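Local coordinates for uncharacterized conserved protein (Staphylococcus epidermidis, PDB 3FRM), which is of unknown function but contains a GNAT-type acetyltransferase domain, and so may transfer acyl groups from a coenzyme A thioester, at residues 194-197 and 198-201. Sequence-based numbering, arbitrary orientation.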
ATOM      1  N   GLY A 194      10.828   2.590 -10.607  1.00 19.86           N
ATOM      2  CA  GLY A 194      10.450   1.192 -10.681  1.00 19.60           C
ATOM      3  C   GLY A 194      11.571   0.271 -11.115  1.00 20.81           C
ATOM      4  O   GLY A 194      12.490   0.656 -11.866  1.00 20.90           O
ATOM      5  N   VAL A 195      11.478  -0.963 -10.654  1.00 20.42           N
ATOM      6  CA  VAL A 195      12.426  -1.992 -10.965  1.00 19.75           C
ATOM      7  C   VAL A 195      11.616  -3.133 -11.590  1.00 20.37           C
ATOM      8  O   VAL A 195      10.534  -3.440 -11.133  1.00 20.58           O
ATOM      9  CB  VAL A 195      13.110  -2.434  -9.670  1.00 19.13           C
ATOM     10  CG1 VAL A 195      14.035  -3.607  -9.899  1.00 17.24           C
ATOM     11  CG2 VAL A 195      13.898  -1.279  -9.066  1.00 18.63           C
ATOM     12  N   LEU A 196      12.134  -3.769 -12.628  1.00 21.38           N
ATOM     13  CA  LEU A 196      11.422  -4.871 -13.301  1.00 21.58           C
ATOM     14  C   LEU A 196      11.181  -5.991 -12.299  1.00 22.47           C
ATOM     15  O   LEU A 196      12.044  -6.267 -11.438  1.00 20.77           O
ATOM     16  CB  LEU A 196      12.279  -5.450 -14.448  1.00 20.96           C
ATOM     17  CG  LEU A 196      12.711  -4.572 -15.603  1.00 19.54           C
ATOM     18  CD1 LEU A 196      13.635  -5.354 -16.532  1.00 17.39           C
ATOM     19  CD2 LEU A 196      11.427  -4.094 -16.369  1.00 21.07           C
ATOM     20  N   GLU A 197      10.043  -6.674 -12.454  1.00 23.80           N
ATOM     21  CA  GLU A 197       9.586  -7.605 -11.439  1.00 26.09           C
ATOM     22  C   GLU A 197      10.666  -8.612 -11.094  1.00 26.42           C
ATOM     23  O   GLU A 197      11.128  -8.702  -9.938  1.00 27.01           O
ATOM     24  CB  GLU A 197       8.331  -8.321 -11.863  1.00 26.77           C
ATOM     25  CG  GLU A 197       7.292  -8.453 -10.736  1.00 30.63           C
ATOM     26  CD  GLU A 197       6.126  -9.414 -11.087  1.00 38.04           C
ATOM     27  OE1 GLU A 197       5.534  -9.342 -12.212  1.00 38.23           O
ATOM     28  OE2 GLU A 197       5.798 -10.246 -10.208  1.00 40.90           O
ATOM     29  N   GLU A 198      11.093  -9.335 -12.110  1.00 25.81           N
ATOM     30  CA  GLU A 198      12.160 -10.309 -11.961  1.00 25.65           C
ATOM     31  C   GLU A 198      13.422  -9.794 -11.236  1.00 24.35           C
ATOM     32  O   GLU A 198      14.213 -10.574 -10.709  1.00 24.78           O
ATOM     33  CB  GLU A 198      12.497 -10.926 -13.324  1.00 25.79           C
ATOM     34  CG  GLU A 198      12.796  -9.908 -14.408  1.00 29.67           C
ATOM     35  CD  GLU A 198      11.573  -9.504 -15.263  1.00 35.03           C
ATOM     36  OE1 GLU A 198      11.626  -9.784 -16.482  1.00 38.65           O
ATOM     37  OE2 GLU A 198      10.573  -8.905 -14.756  1.00 36.49           O
ATOM     38  N   PHE A 199      13.617  -8.494 -11.160  1.00 22.97           N
ATOM     39  CA  PHE A 199      14.824  -8.016 -10.504  1.00 20.62           C
ATOM     40  C   PHE A 199      14.544  -7.315  -9.197  1.00 19.68           C
ATOM     41  O   PHE A 199      15.403  -6.597  -8.661  1.00 19.50           O
ATOM     42  CB  PHE A 199      15.616  -7.109 -11.430  1.00 20.87           C
ATOM     43  CG  PHE A 199      16.332  -7.840 -12.553  1.00 20.02           C
ATOM     44  CD1 PHE A 199      17.593  -8.377 -12.352  1.00 18.24           C
ATOM     45  CD2 PHE A 199      15.742  -7.960 -13.796  1.00 19.18           C
ATOM     46  CE1 PHE A 199      18.264  -9.030 -13.383  1.00 21.68           C
ATOM     47  CE2 PHE A 199      16.398  -8.626 -14.851  1.00 20.25           C
ATOM     48  CZ  PHE A 199      17.656  -9.164 -14.649  1.00 17.75           C
ATOM     49  N   GLN A 200      13.365  -7.548  -8.649  1.00 18.13           N
ATOM     50  CA  GLN A 200      13.051  -6.962  -7.368  1.00 17.41           C
ATOM     51  C   GLN A 200      13.599  -7.776  -6.154  1.00 17.37           C
ATOM     52  O   GLN A 200      14.005  -8.950  -6.263  1.00 16.52           O
ATOM     53  CB  GLN A 200      11.559  -6.701  -7.264  1.00 18.25           C
ATOM     54  CG  GLN A 200      11.028  -5.770  -8.375  1.00 18.75           C
ATOM     55  CD  GLN A 200       9.546  -5.462  -8.251  1.00 26.13           C
ATOM     56  OE1 GLN A 200       8.850  -6.030  -7.422  1.00 28.65           O
ATOM     57  NE2 GLN A 200       9.049  -4.542  -9.087  1.00 28.67           N
ATOM     58  N   HIS A 201      13.624  -7.099  -5.012  1.00 17.14           N
ATOM     59  CA  HIS A 201      14.030  -7.608  -3.703  1.00 17.36           C
ATOM     60  C   HIS A 201      15.447  -8.085  -3.732  1.00 17.55           C
ATOM     61  O   HIS A 201      15.800  -8.932  -2.948  1.00 18.06           O
ATOM     62  CB  HIS A 201      13.140  -8.751  -3.224  1.00 16.33           C
ATOM     63  CG  HIS A 201      11.741  -8.671  -3.733  1.00 19.31           C
ATOM     64  ND1 HIS A 201      10.846  -7.719  -3.297  1.00 21.53           N
ATOM     65  CD2 HIS A 201      11.079  -9.417  -4.649  1.00 19.46           C
ATOM     66  CE1 HIS A 201       9.684  -7.892  -3.899  1.00 19.09           C
ATOM     67  NE2 HIS A 201       9.799  -8.915  -4.724  1.00 23.70           N
TER
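Phe199 N reaches back to Leu196 O (2.7 Å) and Gln200 N to Glu197 O (2.8 Å), two successive i to i+3 backbone bonds that wind the chain into a single short 3-10 turn directly after strand 188-195. A third bond, from the side chain of Gln200, ties the turn back to the end of the strand. CG lies anti to its own carbonyl carbon (chi1 -58°) and the chain runs on extended, which carries the amide back along the turn to the strand end. There NE2 donates to Val195 O at 2.8 Å in a nearly straight bond (170° at the hydrogen), the acceptor close to the amide plane. On the way, Gln200 CG rests against Leu196 O at 3.3 Å. In the GNAT fold the loop after this strand, leading here into helix 204-216, is the usual place of the pyrophosphate-binding segment for acetyl-CoA; a sulfate bound close to the side chain of Val195 is consistent with such an anion site, though it may merely come from the crystallisation liquor. Val195 turns CG1 into the bend, against Phe199 O at 3.5 Å and, more loosely, Phe199 CB. Leu196 CB meets the Phe199 ring at its edge, 4.3 Å from CD2, and both side chains also lie on Val176 of strand 174-183. Glu198 bends at chi2 (-93°), folding its carboxylate back beside the turn so that OE2 lies 3.9 Å from Leu196 CB. Beyond the turn, Gln200 O accepts a hydrogen bond from Arg91 of the second subunit, whose Tyr247 meets the ring of His201 at a steep angle.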